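PDB 2WAD: penicillin-binding protein 2B from Streptococcus pneumoniae, which cross-links adjacent glycan strands of cell-wall peptidoglycan as a transpeptidase of the elongasome and binds penicillin. Local coordinates for residues 58-63 and 267-272; 259-264 and 278-283; 549-554 and 560-565. One frame throughout, in Å; residues are numbered along the deposited sequence.

Interactions 1 and 2 are interlocked along the chain, since their segments alternate: 58-63, 259-264, 267-272, 278-283. All four belong to the dimerisation domain, and the two centres are about 12 Å apart. They touch directly, notably where Ser-58 OG meets Lys-279 O at 2.7 Å, probably as a hydrogen bond. Interaction 3 follows much later, in the part assigned to the transpeptidase domain, its centre about 14 Å from that of interaction 1 and about 21 Å from that of interaction 2. Strand 63-64, which begins at the end of 58-63, shares a mixed four-stranded sheet with the hairpin of interaction 3, so N-terminal and C-terminal parts of the chain are joined there, away from the presumed catalytic serine.

Interaction 1 (58-63 and 267-272)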
loop_
_atom_site.group_PDB
_atom_site.type_symbol
_atom_site.label_atom_id
_atom_site.label_comp_id
_atom_site.label_asym_id
_atom_site.label_seq_id
_atom_site.Cartn_x
_atom_site.Cartn_y
_atom_site.Cartn_z
ATOM N N SER A 58 17.530 -17.845 4.054
ATOM C CA SER A 58 18.268 -16.966 4.956
ATOM C C SER A 58 17.351 -15.981 5.684
ATOM O O SER A 58 16.127 -16.130 5.665
ATOM C CB SER A 58 19.359 -16.214 4.196
ATOM O OG SER A 58 20.364 -17.100 3.736
ATOM N N ALA A 59 17.963 -14.989 6.322
ATOM C CA ALA A 59 17.270 -13.944 7.072
ATOM C C ALA A 59 16.755 -12.839 6.159
ATOM O O ALA A 59 17.429 -12.464 5.203
ATOM C CB ALA A 59 18.198 -13.350 8.117
ATOM N N ARG A 60 15.568 -12.329 6.478
ATOM C CA ARG A 60 14.898 -11.274 5.718
ATOM C C ARG A 60 15.559 -9.931 5.995
ATOM O O ARG A 60 15.981 -9.669 7.121
ATOM C CB ARG A 60 13.411 -11.214 6.071
ATOM C CG ARG A 60 12.567 -10.417 5.076
ATOM C CD ARG A 60 11.069 -10.489 5.385
ATOM N NE ARG A 60 10.247 -9.830 4.369
ATOM C CZ ARG A 60 9.900 -10.371 3.209
ATOM N NH1 ARG A 60 10.316 -11.598 2.904
ATOM N NH2 ARG A 60 9.149 -9.677 2.358
ATOM N N GLY A 61 15.698 -9.109 4.958
ATOM C CA GLY A 61 16.119 -7.728 5.147
ATOM C C GLY A 61 15.088 -6.974 5.975
ATOM O O GLY A 61 13.970 -7.455 6.186
ATOM N N GLU A 62 15.460 -5.792 6.455
ATOM C CA GLU A 62 14.588 -5.045 7.355
ATOM C C GLU A 62 14.215 -3.675 6.813
ATOM O O GLU A 62 14.737 -3.250 5.778
ATOM C CB GLU A 62 15.230 -4.950 8.743
ATOM C CG GLU A 62 15.061 -6.213 9.572
ATOM C CD GLU A 62 16.117 -6.356 10.661
ATOM O OE1 GLU A 62 15.900 -7.094 11.650
ATOM O OE2 GLU A 62 17.192 -5.740 10.519
ATOM N N ILE A 63 13.313 -3.002 7.528
ATOM C CA ILE A 63 12.669 -1.780 7.067
ATOM C C ILE A 63 12.962 -0.640 8.048
ATOM O O ILE A 63 12.711 -0.766 9.241
ATOM C CB ILE A 63 11.125 -1.940 7.021
ATOM C CG1 ILE A 63 10.704 -3.310 6.479
ATOM C CG2 ILE A 63 10.469 -0.774 6.320
ATOM C CD1 ILE A 63 10.691 -3.424 4.987
ATOM N N TYR A 267 1.324 -4.967 1.528
ATOM C CA TYR A 267 1.979 -3.658 1.558
ATOM C C TYR A 267 3.466 -3.662 1.220
ATOM O O TYR A 267 3.886 -4.401 0.327
ATOM C CB TYR A 267 1.602 -2.913 2.846
ATOM C CG TYR A 267 0.098 -2.868 2.974
ATOM C CD1 TYR A 267 -0.565 -3.595 3.962
ATOM C CD2 TYR A 267 -0.669 -2.146 2.047
ATOM C CE1 TYR A 267 -1.958 -3.588 4.051
ATOM C CE2 TYR A 267 -2.049 -2.135 2.122
ATOM C CZ TYR A 267 -2.680 -2.858 3.131
ATOM O OH TYR A 267 -4.051 -2.868 3.216
ATOM N N LEU A 268 4.270 -2.885 1.941
ATOM C CA LEU A 268 5.712 -2.845 1.678
ATOM C C LEU A 268 6.414 -4.216 1.683
ATOM O O LEU A 268 7.295 -4.466 0.849
ATOM C CB LEU A 268 6.433 -1.867 2.618
ATOM C CG LEU A 268 6.141 -0.368 2.559
ATOM C CD1 LEU A 268 7.034 0.383 3.558
ATOM C CD2 LEU A 268 6.338 0.170 1.134
ATOM N N GLU A 269 6.061 -5.102 2.611
ATOM C CA GLU A 269 6.783 -6.378 2.715
ATOM C C GLU A 269 6.553 -7.129 1.420
ATOM O O GLU A 269 7.444 -7.817 0.940
ATOM C CB GLU A 269 6.311 -7.264 3.877
ATOM C CG GLU A 269 6.625 -6.762 5.277
ATOM C CD GLU A 269 7.977 -7.204 5.784
ATOM O OE1 GLU A 269 8.855 -7.572 4.964
ATOM O OE2 GLU A 269 8.159 -7.181 7.019
ATOM N N LYS A 270 5.359 -6.995 0.859
ATOM C CA LYS A 270 5.047 -7.648 -0.400
ATOM C C LYS A 270 5.672 -6.913 -1.579
ATOM O O LYS A 270 6.289 -7.523 -2.443
ATOM C CB LYS A 270 3.531 -7.787 -0.585
ATOM C CG LYS A 270 3.115 -8.511 -1.872
ATOM C CD LYS A 270 1.623 -8.819 -1.879
ATOM C CE LYS A 270 1.143 -9.084 -3.286
ATOM N NZ LYS A 270 -0.103 -9.877 -3.249
ATOM N N GLN A 271 5.488 -5.599 -1.632
ATOM C CA GLN A 271 6.008 -4.819 -2.751
ATOM C C GLN A 271 7.509 -5.025 -2.985
ATOM O O GLN A 271 7.955 -5.114 -4.131
ATOM C CB GLN A 271 5.682 -3.340 -2.543
ATOM C CG GLN A 271 6.017 -2.489 -3.714
ATOM C CD GLN A 271 5.038 -2.675 -4.856
ATOM O OE1 GLN A 271 5.199 -2.073 -5.924
ATOM N NE2 GLN A 271 4.021 -3.503 -4.636
ATOM N N TYR A 272 8.279 -5.093 -1.904
ATOM C CA TYR A 272 9.734 -5.167 -1.990
ATOM C C TYR A 272 10.277 -6.534 -1.594
ATOM O O TYR A 272 11.442 -6.671 -1.213
ATOM C CB TYR A 272 10.389 -4.047 -1.176
ATOM C CG TYR A 272 10.148 -2.697 -1.812
ATOM C CD1 TYR A 272 9.035 -1.943 -1.480
ATOM C CD2 TYR A 272 10.989 -2.218 -2.803
ATOM C CE1 TYR A 272 8.778 -0.718 -2.087
ATOM C CE2 TYR A 272 10.749 -1.004 -3.409
ATOM C CZ TYR A 272 9.653 -0.255 -3.055
ATOM O OH TYR A 272 9.424 0.951 -3.679
#
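Arg-60 reaches from the loop 58-63 to Glu-269 on helix 267-271, and the two form a buried salt bridge. Its main bond runs from Arg-60 NE to Glu-269 OE1 at 2.7 Å, with an N-H...O angle of 161°. The acceptor lies close to the guanidinium plane, but the donor approaches from above the carboxylate plane, and the two flat groups are turned 49° apart. Arg-60 NH2 adds a weak bond to the same oxygen at 3.4 Å, so OE1 takes both donors while Glu-269 OE2 pairs with Arg-223. The arginine chain runs extended from CG to NE, its first torsion (-164°) turning CG away from the backbone N, and so reaches the helix; the glutamate bends at its second torsion to bring its carboxylate round. Arg-60 NH2 also forms a salt bridge with Glu-273 OE1, at the start of the next helix, 273-276. A long arginine with several N-H groups suits a place between two acids. Backbone acceptors are served too: Arg-60 O by Asn-74 ND2 and Gly-61 O by Arg-223 NH1, so Arg-223 grips both loop and Glu-269. The result is a buried salt-bridge network joining an extended loop to a short helix within the dimerisation domain.

Interaction 2 (259-264 and 278-283). Unlike the reference sequence in segment 278-283: Pro-281 (reference Ser).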
loop_
_atom_site.group_PDB
_atom_site.type_symbol
_atom_site.label_atom_id
_atom_site.label_comp_id
_atom_site.label_asym_id
_atom_site.label_seq_id
_atom_site.Cartn_x
_atom_site.Cartn_y
_atom_site.Cartn_z
ATOM N N LEU A 259 8.766 -24.292 -0.559
ATOM C CA LEU A 259 7.359 -24.314 -0.172
ATOM C C LEU A 259 7.138 -23.816 1.254
ATOM O O LEU A 259 6.027 -23.424 1.615
ATOM C CB LEU A 259 6.811 -25.736 -0.358
ATOM C CG LEU A 259 5.326 -26.113 -0.411
ATOM C CD1 LEU A 259 4.445 -25.076 -1.093
ATOM C CD2 LEU A 259 5.205 -27.464 -1.112
ATOM N N ASN A 260 8.199 -23.826 2.057
ATOM C CA ASN A 260 8.146 -23.354 3.440
ATOM C C ASN A 260 8.714 -21.942 3.620
ATOM O O ASN A 260 8.902 -21.466 4.747
ATOM C CB ASN A 260 8.912 -24.317 4.344
ATOM C CG ASN A 260 10.366 -24.448 3.939
ATOM O OD1 ASN A 260 10.724 -24.240 2.775
ATOM N ND2 ASN A 260 11.215 -24.793 4.902
ATOM N N ASP A 261 8.984 -21.285 2.497
ATOM C CA ASP A 261 9.532 -19.930 2.483
ATOM C C ASP A 261 8.638 -18.901 3.156
ATOM O O ASP A 261 7.417 -18.947 3.039
ATOM C CB ASP A 261 9.801 -19.474 1.049
ATOM C CG ASP A 261 11.024 -20.139 0.447
ATOM O OD1 ASP A 261 11.713 -20.905 1.157
ATOM O OD2 ASP A 261 11.303 -19.883 -0.742
ATOM N N ARG A 262 9.262 -17.967 3.860
ATOM C CA ARG A 262 8.521 -16.845 4.415
ATOM C C ARG A 262 8.605 -15.614 3.525
ATOM O O ARG A 262 9.685 -15.093 3.260
ATOM C CB ARG A 262 8.946 -16.580 5.853
ATOM C CG ARG A 262 8.598 -17.770 6.715
ATOM C CD ARG A 262 8.672 -17.426 8.169
ATOM N NE ARG A 262 10.048 -17.519 8.627
ATOM C CZ ARG A 262 10.456 -17.068 9.806
ATOM N NH1 ARG A 262 9.579 -16.491 10.617
ATOM N NH2 ARG A 262 11.729 -17.186 10.169
ATOM N N VAL A 263 7.438 -15.187 3.053
ATOM C CA VAL A 263 7.321 -14.166 2.030
ATOM C C VAL A 263 6.391 -13.029 2.484
ATOM O O VAL A 263 5.594 -13.187 3.416
ATOM C CB VAL A 263 6.826 -14.782 0.701
ATOM C CG1 VAL A 263 7.672 -16.006 0.346
ATOM C CG2 VAL A 263 5.358 -15.169 0.798
ATOM N N GLY A 264 6.532 -11.872 1.847
ATOM C CA GLY A 264 5.665 -10.739 2.145
ATOM C C GLY A 264 4.293 -10.953 1.539
ATOM O O GLY A 264 4.184 -11.343 0.377
ATOM N N GLY A 278 16.045 -13.107 1.825
ATOM C CA GLY A 278 17.435 -13.486 2.011
ATOM C C GLY A 278 17.964 -14.248 0.811
ATOM O O GLY A 278 17.232 -14.996 0.164
ATOM N N LYS A 279 19.237 -14.042 0.498
ATOM C CA LYS A 279 19.897 -14.850 -0.520
ATOM C C LYS A 279 20.227 -16.210 0.091
ATOM O O LYS A 279 20.824 -16.297 1.162
ATOM C CB LYS A 279 21.168 -14.160 -1.021
ATOM C CG LYS A 279 21.910 -14.920 -2.108
ATOM C CD LYS A 279 23.379 -14.509 -2.167
ATOM C CE LYS A 279 24.206 -15.476 -3.011
ATOM N NZ LYS A 279 24.474 -16.769 -2.304
ATOM N N ARG A 280 19.833 -17.279 -0.587
ATOM C CA ARG A 280 19.886 -18.612 0.015
ATOM C C ARG A 280 21.244 -19.307 -0.043
ATOM O O ARG A 280 21.944 -19.191 -1.050
ATOM C CB ARG A 280 18.857 -19.499 -0.675
ATOM C CG ARG A 280 17.521 -18.824 -0.866
ATOM C CD ARG A 280 16.502 -19.858 -1.272
ATOM N NE ARG A 280 15.177 -19.276 -1.444
ATOM C CZ ARG A 280 14.053 -19.985 -1.499
ATOM N NH1 ARG A 280 14.091 -21.313 -1.398
ATOM N NH2 ARG A 280 12.896 -19.354 -1.664
ATOM N N PRO A 281 21.626 -20.031 1.029
ATOM C CA PRO A 281 22.732 -20.969 0.814
ATOM C C PRO A 281 22.308 -22.137 -0.085
ATOM O O PRO A 281 21.178 -22.629 0.007
ATOM C CB PRO A 281 23.090 -21.460 2.227
ATOM C CG PRO A 281 22.557 -20.434 3.155
ATOM C CD PRO A 281 21.334 -19.840 2.464
ATOM N N VAL A 282 23.216 -22.562 -0.962
ATOM C CA VAL A 282 22.987 -23.683 -1.872
ATOM C C VAL A 282 24.157 -24.661 -1.766
ATOM O O VAL A 282 25.323 -24.263 -1.730
ATOM C CB VAL A 282 22.863 -23.222 -3.345
ATOM C CG1 VAL A 282 23.029 -24.399 -4.294
ATOM C CG2 VAL A 282 21.533 -22.510 -3.615
ATOM N N LYS A 283 23.842 -25.949 -1.705
ATOM C CA LYS A 283 24.856 -26.985 -1.549
ATOM C C LYS A 283 24.595 -28.090 -2.556
ATOM O O LYS A 283 23.484 -28.236 -3.065
ATOM C CB LYS A 283 24.805 -27.572 -0.137
ATOM C CG LYS A 283 25.186 -26.585 0.949
ATOM C CD LYS A 283 25.451 -27.259 2.292
ATOM C CE LYS A 283 26.431 -26.433 3.119
ATOM N NZ LYS A 283 26.212 -24.964 2.937
#
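Asp-261 and Arg-280 approach from opposite directions and meet as a salt bridge between Asp-261 OD2 and Arg-280 NH2. The modelled separation is too short to be trusted, so the positions of both atoms are uncertain, and the angle at which carboxylate and guanidinium meet is as doubtful as the distance. Arg-280 is extended from CG to NE, a shape that carries its charge across to the other loop, whereas the short aspartate points toward it from a buried position. The residue types suit these places: a short acid for the buried end, a long base to cross to it. The tightly packed part is the aspartate, which lies against Ser-57 and whose OD2, as modelled, also accepts a hydrogen bond from Ser-258 N. The looser part is the arginine, partly exposed although Tyr-257 and Thr-55 touch it, on a segment that otherwise makes no contact with 259-264. The two segments bury only 89 Å² between them, so one charged pair bridges otherwise separate backbones. It is a single-pair salt bridge linking the loop before helix 267-271 to the approach of strand 282-287, in the three-stranded antiparallel sheet of the dimerisation domain.

Interaction 3 (549-554 and 560-565); sequences GIYDNN and GELIQA. Unlike the reference sequence in segment 549-554: Asp-552 (reference Gly). Unlike the reference sequence in segment 560-565: Glu-561 (reference Asp), Ala-565 (reference Gln).
A classic beta bulge interrupts this hairpin: Ile-563 and Gln-564 both face Ile-550, whose carbonyl oxygen accepts two backbone bonds. Ile-563 N reaches Ile-550 O at 2.8 Å and in the carbonyl plane, while Gln-564 N reaches it at 3.2 Å. Ile-550 N in turn donates to Gln-564 O at 2.8 Å, almost straight. The extra residue shifts the register by one, and Tyr-551 pairs with Leu-562 in a non-hydrogen-bonded pair whose side chains diverge. Beyond it, Asp-552 N gives a straight bond to Glu-561 O at 2.8 Å, and Gly-560 N makes a weak one to Asp-552 O. Leu-562 nevertheless has CG anti to the backbone N (chi1 -177°) and chi2 at 61°, which brings CD1 over one face of the Tyr-551 ring in a CH-pi contact, 4.0 Å from the centroid and offset toward the rim. A branched aliphatic tip suits that flat surface, while the phenol hydroxyl bonds to Glu-548. At the bulge, Ile-563 CG1 packs over the Tyr-551 to Asp-552 peptide, 3.4 Å from Asp-552 N, and its CD1 meets Asp-552 CB at 3.4 Å. Asp-552 OD1 forms a salt bridge with Lys-306 and takes a weak bond from Asn-553 N. In the mixed sheet, strand 559-565 is outermost; strand 547-553 lies between it and antiparallel strand 307-310, beyond which comes strand 63-64.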
loop_
_atom_site.group_PDB
_atom_site.type_symbol
_atom_site.label_atom_id
_atom_site.label_comp_id
_atom_site.label_asym_id
_atom_site.label_seq_id
_atom_site.Cartn_x
_atom_site.Cartn_y
_atom_site.Cartn_z
ATOM N N GLY A 549 15.566 4.178 -0.702
ATOM C CA GLY A 549 16.704 3.450 -1.274
ATOM C C GLY A 549 16.820 2.021 -0.776
ATOM O O GLY A 549 16.190 1.644 0.202
ATOM N N ILE A 550 17.608 1.206 -1.466
ATOM C CA ILE A 550 17.910 -0.129 -0.959
ATOM C C ILE A 550 19.311 -0.087 -0.381
ATOM O O ILE A 550 20.213 0.442 -1.022
ATOM C CB ILE A 550 17.835 -1.190 -2.063
ATOM C CG1 ILE A 550 16.398 -1.285 -2.605
ATOM C CG2 ILE A 550 18.351 -2.521 -1.551
ATOM C CD1 ILE A 550 16.251 -0.792 -4.023
ATOM N N TYR A 551 19.490 -0.651 0.811
ATOM C CA TYR A 551 20.762 -0.574 1.517
ATOM C C TYR A 551 21.297 -1.953 1.856
ATOM O O TYR A 551 20.525 -2.903 2.007
ATOM C CB TYR A 551 20.589 0.231 2.807
ATOM C CG TYR A 551 20.318 1.691 2.539
ATOM C CD1 TYR A 551 21.250 2.661 2.884
ATOM C CD2 TYR A 551 19.146 2.098 1.911
ATOM C CE1 TYR A 551 21.015 3.999 2.633
ATOM C CE2 TYR A 551 18.908 3.436 1.638
ATOM C CZ TYR A 551 19.852 4.372 2.006
ATOM O OH TYR A 551 19.652 5.691 1.740
ATOM N N ASP A 552 22.620 -2.041 1.976
ATOM C CA ASP A 552 23.293 -3.262 2.387
ATOM C C ASP A 552 23.216 -3.390 3.898
ATOM O O ASP A 552 22.834 -2.437 4.588
ATOM C CB ASP A 552 24.762 -3.208 1.978
ATOM C CG ASP A 552 25.362 -4.580 1.802
ATOM O OD1 ASP A 552 24.654 -5.594 2.016
ATOM O OD2 ASP A 552 26.554 -4.639 1.443
ATOM N N ASN A 553 23.557 -4.581 4.387
ATOM C CA ASN A 553 23.741 -4.849 5.810
ATOM C C ASN A 553 25.158 -4.515 6.250
ATOM O O ASN A 553 26.105 -4.724 5.496
ATOM C CB ASN A 553 23.451 -6.316 6.123
ATOM C CG ASN A 553 21.974 -6.640 6.037
ATOM O OD1 ASN A 553 21.561 -7.544 5.313
ATOM N ND2 ASN A 553 21.169 -5.893 6.772
ATOM N N ASN A 554 25.296 -3.988 7.462
ATOM C CA ASN A 554 26.613 -3.713 8.037
ATOM C C ASN A 554 27.135 -4.922 8.800
ATOM O O ASN A 554 26.500 -5.975 8.781
ATOM C CB ASN A 554 26.609 -2.430 8.889
ATOM C CG ASN A 554 25.707 -2.512 10.120
ATOM O OD1 ASN A 554 25.334 -3.589 10.588
ATOM N ND2 ASN A 554 25.371 -1.350 10.664
ATOM N N GLY A 560 23.112 -0.706 6.669
ATOM C CA GLY A 560 24.486 -0.515 6.223
ATOM C C GLY A 560 24.586 0.604 5.212
ATOM O O GLY A 560 24.075 1.698 5.437
ATOM N N GLU A 561 25.217 0.334 4.074
ATOM C CA GLU A 561 25.441 1.384 3.081
ATOM C C GLU A 561 24.591 1.311 1.805
ATOM O O GLU A 561 24.145 0.235 1.408
ATOM C CB GLU A 561 26.923 1.434 2.723
ATOM C CG GLU A 561 27.382 2.834 2.363
ATOM C CD GLU A 561 28.885 2.926 2.185
ATOM O OE1 GLU A 561 29.604 1.954 2.529
ATOM O OE2 GLU A 561 29.338 3.982 1.691
ATOM N N LEU A 562 24.396 2.456 1.155
ATOM C CA LEU A 562 23.555 2.558 -0.043
ATOM C C LEU A 562 23.898 1.589 -1.180
ATOM O O LEU A 562 24.996 1.629 -1.737
ATOM C CB LEU A 562 23.562 3.987 -0.580
ATOM C CG LEU A 562 22.652 4.234 -1.792
ATOM C CD1 LEU A 562 21.180 3.968 -1.499
ATOM C CD2 LEU A 562 22.829 5.617 -2.391
ATOM N N ILE A 563 22.962 0.716 -1.539
ATOM C CA ILE A 563 23.164 -0.109 -2.728
ATOM C C ILE A 563 22.645 0.644 -3.950
ATOM O O ILE A 563 23.344 0.770 -4.954
ATOM C CB ILE A 563 22.467 -1.481 -2.636
ATOM C CG1 ILE A 563 22.946 -2.265 -1.415
ATOM C CG2 ILE A 563 22.699 -2.290 -3.906
ATOM C CD1 ILE A 563 24.438 -2.268 -1.253
ATOM N N GLN A 564 21.424 1.163 -3.852
ATOM C CA GLN A 564 20.755 1.789 -4.989
ATOM C C GLN A 564 19.583 2.667 -4.539
ATOM O O GLN A 564 18.653 2.193 -3.897
ATOM C CB GLN A 564 20.235 0.704 -5.936
ATOM C CG GLN A 564 19.342 1.205 -7.062
ATOM C CD GLN A 564 18.825 0.069 -7.925
ATOM O OE1 GLN A 564 19.518 -0.927 -8.156
ATOM N NE2 GLN A 564 17.603 0.212 -8.418
ATOM N N ALA A 565 19.630 3.948 -4.875
ATOM C CA ALA A 565 18.546 4.853 -4.531
ATOM C C ALA A 565 17.375 4.595 -5.471
ATOM O O ALA A 565 17.574 4.168 -6.599
ATOM C CB ALA A 565 19.001 6.290 -4.655
#